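PDB 2GU1: peptidoglycan DD-endopeptidase ShyB from Vibrio cholerae, which cuts the peptide cross-links between peptidoglycan strands as a zinc-dependent DD-endopeptidase, probably to let new glycans be inserted as the cell wall expands. Local coordinates for residues T276-K288 with R294-R306. Residues are numbered along the deposited sequence; the frame is centred on the assembly and turned at random.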
# COMPACT_ATOMS: atom_id res chain seq x y z
N THR A 276 -0.70 4.24 5.09
CA THR A 276 -1.80 4.33 6.05
C THR A 276 -3.07 4.56 5.25
O THR A 276 -3.04 5.23 4.20
CB THR A 276 -1.62 5.51 7.04
OG1 THR A 276 -1.33 6.72 6.32
CG2 THR A 276 -0.49 5.22 8.03
N ARG A 277 -4.17 3.98 5.72
CA ARG A 277 -5.47 4.12 5.06
C ARG A 277 -6.47 4.76 6.02
O ARG A 277 -6.43 4.50 7.23
CB ARG A 277 -6.03 2.76 4.65
CG ARG A 277 -5.22 2.01 3.65
CD ARG A 277 -5.89 0.67 3.42
NE ARG A 277 -5.36 -0.03 2.27
CZ ARG A 277 -5.56 -1.32 2.04
NH1 ARG A 277 -6.28 -2.03 2.90
NH2 ARG A 277 -5.05 -1.89 0.95
N TYR A 278 -7.38 5.56 5.46
CA TYR A 278 -8.39 6.26 6.26
C TYR A 278 -9.74 6.04 5.55
O TYR A 278 -9.95 6.52 4.44
CB TYR A 278 -8.05 7.76 6.31
CG TYR A 278 -6.61 8.06 6.70
CD1 TYR A 278 -6.28 8.46 8.01
CD2 TYR A 278 -5.56 7.91 5.79
CE1 TYR A 278 -4.96 8.67 8.38
CE2 TYR A 278 -4.24 8.12 6.16
CZ TYR A 278 -3.94 8.50 7.46
OH TYR A 278 -2.62 8.65 7.83
N LEU A 279 -10.65 5.31 6.19
CA LEU A 279 -11.95 5.00 5.59
C LEU A 279 -13.18 5.65 6.20
O LEU A 279 -13.15 6.19 7.31
CB LEU A 279 -12.17 3.49 5.59
CG LEU A 279 -11.35 2.59 4.66
CD1 LEU A 279 -9.87 2.79 4.88
CD2 LEU A 279 -11.76 1.13 4.91
N HIS A 280 -14.27 5.57 5.43
CA HIS A 280 -15.58 6.11 5.82
C HIS A 280 -15.60 7.62 6.01
O HIS A 280 -16.49 8.16 6.67
CB HIS A 280 -16.05 5.41 7.09
CG HIS A 280 -16.02 3.91 7.01
ND1 HIS A 280 -16.76 3.21 6.08
CD2 HIS A 280 -15.34 2.99 7.72
CE1 HIS A 280 -16.53 1.91 6.23
NE2 HIS A 280 -15.67 1.76 7.22
N LEU A 281 -14.63 8.30 5.43
CA LEU A 281 -14.54 9.75 5.56
C LEU A 281 -15.77 10.49 5.03
O LEU A 281 -16.38 10.10 4.03
CB LEU A 281 -13.29 10.24 4.83
CG LEU A 281 -11.95 9.63 5.27
CD1 LEU A 281 -10.86 10.05 4.32
CD2 LEU A 281 -11.63 10.08 6.71
N ASP A 282 -16.14 11.57 5.71
CA ASP A 282 -17.27 12.37 5.27
C ASP A 282 -16.79 13.27 4.13
O ASP A 282 -17.51 13.54 3.18
CB ASP A 282 -17.80 13.26 6.40
CG ASP A 282 -19.01 14.07 5.97
OD1 ASP A 282 -20.05 13.46 5.67
OD2 ASP A 282 -18.92 15.32 5.91
N LYS A 283 -15.53 13.70 4.24
CA LYS A 283 -14.93 14.59 3.25
C LYS A 283 -13.41 14.41 3.18
O LYS A 283 -12.76 14.24 4.22
CB LYS A 283 -15.24 16.05 3.61
CG LYS A 283 -14.73 17.09 2.63
CD LYS A 283 -15.50 17.01 1.31
CE LYS A 283 -15.11 18.15 0.37
NZ LYS A 283 -15.90 18.11 -0.90
N ILE A 284 -12.85 14.46 1.98
CA ILE A 284 -11.40 14.33 1.78
C ILE A 284 -10.87 15.71 1.39
O ILE A 284 -11.37 16.32 0.44
CB ILE A 284 -11.08 13.28 0.68
CG1 ILE A 284 -11.34 11.87 1.22
CG2 ILE A 284 -9.61 13.41 0.22
CD1 ILE A 284 -11.16 10.75 0.21
N LEU A 285 -9.87 16.20 2.11
CA LEU A 285 -9.31 17.53 1.86
C LEU A 285 -8.00 17.58 1.08
O LEU A 285 -7.38 18.65 0.97
CB LEU A 285 -9.12 18.25 3.19
CG LEU A 285 -10.37 18.52 4.02
CD1 LEU A 285 -9.97 19.07 5.38
CD2 LEU A 285 -11.29 19.51 3.29
N VAL A 286 -7.57 16.45 0.53
CA VAL A 286 -6.33 16.41 -0.24
C VAL A 286 -6.58 15.68 -1.55
O VAL A 286 -7.64 15.09 -1.75
CB VAL A 286 -5.21 15.67 0.54
CG1 VAL A 286 -4.74 16.52 1.71
CG2 VAL A 286 -5.72 14.34 1.05
N LYS A 287 -5.61 15.73 -2.46
CA LYS A 287 -5.75 15.07 -3.75
C LYS A 287 -4.55 14.19 -4.06
O LYS A 287 -3.50 14.32 -3.43
CB LYS A 287 -5.92 16.12 -4.86
CG LYS A 287 -6.14 15.51 -6.23
CD LYS A 287 -6.24 16.56 -7.32
CE LYS A 287 -6.43 15.91 -8.68
NZ LYS A 287 -5.31 14.97 -9.00
N LYS A 288 -4.71 13.30 -5.04
CA LYS A 288 -3.63 12.42 -5.44
C LYS A 288 -2.38 13.23 -5.75
O LYS A 288 -2.47 14.35 -6.25
CB LYS A 288 -4.00 11.63 -6.70
CG LYS A 288 -4.84 10.39 -6.47
CD LYS A 288 -4.82 9.51 -7.71
CE LYS A 288 -3.40 9.09 -8.07
NZ LYS A 288 -3.32 8.31 -9.34
N ARG A 294 3.49 15.20 8.65
CA ARG A 294 3.00 14.47 9.81
C ARG A 294 2.08 15.39 10.62
O ARG A 294 2.48 16.48 11.01
CB ARG A 294 4.19 14.04 10.67
CG ARG A 294 3.81 13.32 11.96
CD ARG A 294 5.06 12.92 12.72
NE ARG A 294 5.84 14.09 13.14
CZ ARG A 294 7.07 14.03 13.64
NH1 ARG A 294 7.68 12.85 13.78
NH2 ARG A 294 7.69 15.14 14.02
N GLY A 295 0.85 14.94 10.88
CA GLY A 295 -0.07 15.75 11.66
C GLY A 295 -0.95 16.68 10.84
O GLY A 295 -1.83 17.35 11.39
N GLN A 296 -0.71 16.74 9.54
CA GLN A 296 -1.49 17.60 8.66
C GLN A 296 -2.92 17.08 8.51
O GLN A 296 -3.15 15.87 8.44
CB GLN A 296 -0.83 17.66 7.28
CG GLN A 296 -1.42 18.71 6.36
CD GLN A 296 -0.78 18.69 4.99
OE1 GLN A 296 0.41 18.39 4.85
NE2 GLN A 296 -1.55 19.05 3.96
N LYS A 297 -3.88 18.00 8.48
CA LYS A 297 -5.28 17.62 8.32
C LYS A 297 -5.46 17.16 6.88
O LYS A 297 -5.06 17.86 5.95
CB LYS A 297 -6.21 18.80 8.63
CG LYS A 297 -7.68 18.47 8.41
CD LYS A 297 -8.61 19.29 9.29
CE LYS A 297 -8.58 20.77 8.94
NZ LYS A 297 -9.56 21.54 9.77
N ILE A 298 -6.06 15.99 6.70
CA ILE A 298 -6.25 15.46 5.35
C ILE A 298 -7.71 15.15 5.03
O ILE A 298 -8.08 14.98 3.87
CB ILE A 298 -5.40 14.19 5.15
CG1 ILE A 298 -5.80 13.12 6.18
CG2 ILE A 298 -3.93 14.53 5.30
CD1 ILE A 298 -4.96 11.83 6.09
N ALA A 299 -8.54 15.08 6.06
CA ALA A 299 -9.95 14.79 5.85
C ALA A 299 -10.79 15.02 7.09
O ALA A 299 -10.27 15.39 8.15
CB ALA A 299 -10.12 13.36 5.37
N LEU A 300 -12.08 14.78 6.96
CA LEU A 300 -13.01 14.91 8.06
C LEU A 300 -13.67 13.54 8.19
O LEU A 300 -14.16 12.98 7.19
CB LEU A 300 -14.06 15.99 7.76
CG LEU A 300 -13.50 17.40 7.49
CD1 LEU A 300 -14.65 18.37 7.24
CD2 LEU A 300 -12.67 17.86 8.69
N ALA A 301 -13.64 12.99 9.39
CA ALA A 301 -14.24 11.68 9.64
C ALA A 301 -15.69 11.67 9.22
O ALA A 301 -16.35 12.72 9.17
CB ALA A 301 -14.09 11.31 11.12
N GLY A 302 -16.22 10.49 8.92
CA GLY A 302 -17.60 10.43 8.49
C GLY A 302 -18.26 9.11 8.79
O GLY A 302 -17.86 8.41 9.72
N ALA A 303 -19.26 8.78 7.99
CA ALA A 303 -20.01 7.55 8.12
C ALA A 303 -20.39 7.08 6.72
O ALA A 303 -21.48 6.54 6.53
CB ALA A 303 -21.25 7.79 8.94
N THR A 304 -19.53 7.33 5.74
CA THR A 304 -19.82 6.90 4.36
C THR A 304 -19.47 5.42 4.20
O THR A 304 -18.68 4.85 4.97
CB THR A 304 -19.04 7.72 3.29
OG1 THR A 304 -17.63 7.69 3.56
CG2 THR A 304 -19.53 9.18 3.28
N GLY A 305 -20.08 4.79 3.20
CA GLY A 305 -19.84 3.38 2.97
C GLY A 305 -20.80 2.56 3.80
O GLY A 305 -21.90 3.02 4.11
N ARG A 306 -20.38 1.36 4.17
CA ARG A 306 -21.19 0.45 4.97
C ARG A 306 -20.67 0.32 6.40
O ARG A 306 -19.52 -0.09 6.63
CB ARG A 306 -21.22 -0.94 4.31
CG ARG A 306 -21.75 -2.05 5.20
CD ARG A 306 -23.18 -1.77 5.64
NE ARG A 306 -24.12 -1.72 4.52
CZ ARG A 306 -24.39 -2.75 3.72
NH1 ARG A 306 -23.81 -3.93 3.92
NH2 ARG A 306 -25.25 -2.61 2.72
O HOH W 1 -14.30 8.27 8.93
O HOH W 2 -20.43 11.13 6.33
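Lys297 lays its aliphatic chain, CG foremost, against CD1 of Leu285. Ile298 works in two directions. Its CD1 sits over the centre of the Tyr278 ring, 3.7 Å from the centroid and 9° off the normal, a CH-pi contact. At chi1 60° Ile298 CG1 is flanked by both N and C of its own backbone, and the extended chain beyond it carries CD1 to the ring. Ile298 CB meets CG2 of Val286, and Ile298 O accepts from N of Leu285 at 2.8 Å. Ala299 packs its CB 3.6 Å from CD1 of Leu281. Both the N-H and the carbonyl of Leu300 are bonded: its N donates to O of Lys283 at 2.9 Å, and its O takes N of Asp282 at 2.8 Å and, weakly, N of Lys283. Asp282 and Lys283 thus form a classic beta bulge opposite Leu300. Here 297-300 is the middle strand of a small antiparallel sheet in the M23 peptidase domain, between 283-284 and 244-246. Gly302 runs close against the backbone of residues 280-282, and a water joins its N to O of Leu279. Thr304 holds the corner at His280. Its OG1 donates to O of Leu281 at 2.8 Å, from above the carbonyl plane. Thr304 O receives ND1 of His280 at 2.8 Å, in the imidazole plane, which helps set the rotation of the ring. The His280 side chain lies beside that of the zinc ligand His313 and about 6 Å from the zinc ion.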